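Local atomic coordinates of xylanase and alpha-amylase inhibitor protein (Scadoxus multiflorus, PDB entry 3MU7), a protein that probably inhibits xylanases and alpha-amylases, on the TIM-barrel fold of glycosyl hydrolase family 18. Residues V179-N184 with M198-E203. Sequence-based numbering, arbitrary orientation.
Sequences VQFYNN and MNAWKE
The Phe181 ring meets helix 195-207 with its outer rim, where the Ala200 methyl comes at it edge-on, CB lying 3.9 Å from CE1. CG1 of Val179, two residues earlier in the chain and still in the strand, rests over one face near its border, 3.6 Å from the ring plane. At the far end of the ring, Phe181 CZ packs against Trp201, 4.1 Å from its CA and 4.4 Å from its CB, and comes edge-on to the indole; the two aromatic groups are not stacked. With CG anti to its own carbonyl carbon (chi1 -66°), the phenyl group reaches out to the helix. Phe181 is the centre of an inverse gamma turn marked by a weak hydrogen bond from Tyr182 N to Gln180 O. The contact joins this turn, just after strand 176-180, to helix 195-207, within the TIM-barrel beta-alpha-beta unit completed by strand 213-218, in the layer between parallel strands and outer helices. An alanine here would probably open a gap beside the Ala200 methyl and Trp201 CB, on the inner side of the helix. Leu215 of strand 213-218 touches both Phe181 and Trp201, while Leu197 and Cys158 also pack against Phe181.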
# COMPACT_ATOMS: atom_id res chain seq x y z
N VAL A 179 -7.69 -1.64 -3.19
CA VAL A 179 -8.46 -0.61 -3.87
C VAL A 179 -8.93 0.42 -2.84
O VAL A 179 -9.47 0.05 -1.79
CB VAL A 179 -9.67 -1.24 -4.59
CG1 VAL A 179 -10.48 -0.18 -5.31
CG2 VAL A 179 -9.22 -2.32 -5.57
N GLN A 180 -8.75 1.70 -3.15
CA GLN A 180 -9.17 2.76 -2.25
C GLN A 180 -10.66 3.02 -2.39
O GLN A 180 -11.09 3.78 -3.26
CB GLN A 180 -8.40 4.05 -2.54
CG GLN A 180 -6.90 3.94 -2.43
CD GLN A 180 -6.24 5.24 -2.79
OE1 GLN A 180 -6.50 6.27 -2.15
NE2 GLN A 180 -5.40 5.23 -3.80
N PHE A 181 -11.45 2.37 -1.54
CA PHE A 181 -12.89 2.62 -1.52
C PHE A 181 -13.20 3.82 -0.63
O PHE A 181 -13.94 3.73 0.35
CB PHE A 181 -13.66 1.36 -1.11
CG PHE A 181 -13.54 0.24 -2.10
CD1 PHE A 181 -14.18 0.31 -3.33
CD2 PHE A 181 -12.80 -0.90 -1.80
CE1 PHE A 181 -14.07 -0.74 -4.25
CE2 PHE A 181 -12.70 -1.94 -2.70
CZ PHE A 181 -13.34 -1.86 -3.93
N TYR A 182 -12.61 4.96 -0.98
CA TYR A 182 -12.82 6.20 -0.24
C TYR A 182 -12.36 7.36 -1.10
O TYR A 182 -11.76 7.16 -2.16
CB TYR A 182 -12.12 6.18 1.14
CG TYR A 182 -10.67 5.75 1.13
CD1 TYR A 182 -9.65 6.69 1.04
CD2 TYR A 182 -10.31 4.40 1.25
CE1 TYR A 182 -8.32 6.31 1.04
CE2 TYR A 182 -8.98 4.01 1.25
CZ TYR A 182 -7.99 4.97 1.15
OH TYR A 182 -6.68 4.56 1.15
N ASN A 183 -12.67 8.58 -0.66
CA ASN A 183 -12.45 9.79 -1.46
C ASN A 183 -12.96 9.65 -2.89
O ASN A 183 -12.31 10.09 -3.84
CB ASN A 183 -10.96 10.18 -1.49
CG ASN A 183 -10.43 10.51 -0.12
OD1 ASN A 183 -11.12 11.14 0.69
ND2 ASN A 183 -9.22 10.07 0.17
N ASN A 184 -14.12 9.01 -3.03
CA ASN A 184 -14.69 8.72 -4.34
C ASN A 184 -16.10 8.18 -4.14
O ASN A 184 -16.31 6.97 -4.18
CB ASN A 184 -13.81 7.66 -5.03
CG ASN A 184 -13.64 7.90 -6.51
OD1 ASN A 184 -14.49 8.53 -7.15
ND2 ASN A 184 -12.55 7.39 -7.06
N MET A 198 -20.45 -2.11 -3.36
CA MET A 198 -20.50 -3.52 -3.69
C MET A 198 -20.42 -3.77 -5.19
O MET A 198 -19.80 -4.74 -5.62
CB MET A 198 -21.70 -4.20 -3.04
CG MET A 198 -21.62 -4.24 -1.50
SD MET A 198 -20.05 -4.77 -0.76
CE MET A 198 -20.01 -6.50 -1.21
N ASN A 199 -21.01 -2.88 -5.99
CA ASN A 199 -20.88 -2.94 -7.44
C ASN A 199 -19.42 -2.79 -7.88
O ASN A 199 -18.94 -3.54 -8.72
CB ASN A 199 -21.75 -1.89 -8.13
CG ASN A 199 -23.23 -2.24 -8.07
OD1 ASN A 199 -23.62 -3.39 -7.91
ND2 ASN A 199 -24.07 -1.22 -8.22
N ALA A 200 -18.72 -1.82 -7.29
CA ALA A 200 -17.30 -1.61 -7.59
C ALA A 200 -16.45 -2.80 -7.14
O ALA A 200 -15.59 -3.28 -7.89
CB ALA A 200 -16.81 -0.32 -6.95
N TRP A 201 -16.70 -3.31 -5.93
CA TRP A 201 -16.00 -4.51 -5.48
C TRP A 201 -16.19 -5.68 -6.44
O TRP A 201 -15.23 -6.38 -6.76
CB TRP A 201 -16.45 -4.95 -4.08
CG TRP A 201 -16.07 -6.38 -3.81
CD1 TRP A 201 -16.90 -7.47 -3.83
CD2 TRP A 201 -14.76 -6.89 -3.55
NE1 TRP A 201 -16.18 -8.62 -3.58
CE2 TRP A 201 -14.86 -8.29 -3.40
CE3 TRP A 201 -13.50 -6.28 -3.42
CZ2 TRP A 201 -13.76 -9.10 -3.13
CZ3 TRP A 201 -12.40 -7.09 -3.15
CH2 TRP A 201 -12.54 -8.48 -3.00
N LYS A 202 -17.41 -5.90 -6.91
CA LYS A 202 -17.69 -7.01 -7.81
C LYS A 202 -16.86 -6.90 -9.06
O LYS A 202 -16.30 -7.85 -9.52
CB LYS A 202 -19.21 -7.12 -8.15
CG LYS A 202 -20.06 -7.72 -7.05
CD LYS A 202 -21.58 -7.72 -7.36
CE LYS A 202 -22.37 -7.39 -6.09
NZ LYS A 202 -23.34 -8.34 -5.88
N GLU A 203 -16.79 -5.69 -9.59
CA GLU A 203 -16.00 -5.48 -10.78
C GLU A 203 -14.50 -5.71 -10.55
O GLU A 203 -13.85 -6.41 -11.33
CB GLU A 203 -16.23 -4.11 -11.41
CG GLU A 203 -15.48 -4.01 -12.72
CD GLU A 203 -15.90 -2.87 -13.62
OE1 GLU A 203 -16.41 -1.84 -13.14
OE2 GLU A 203 -15.68 -3.02 -14.83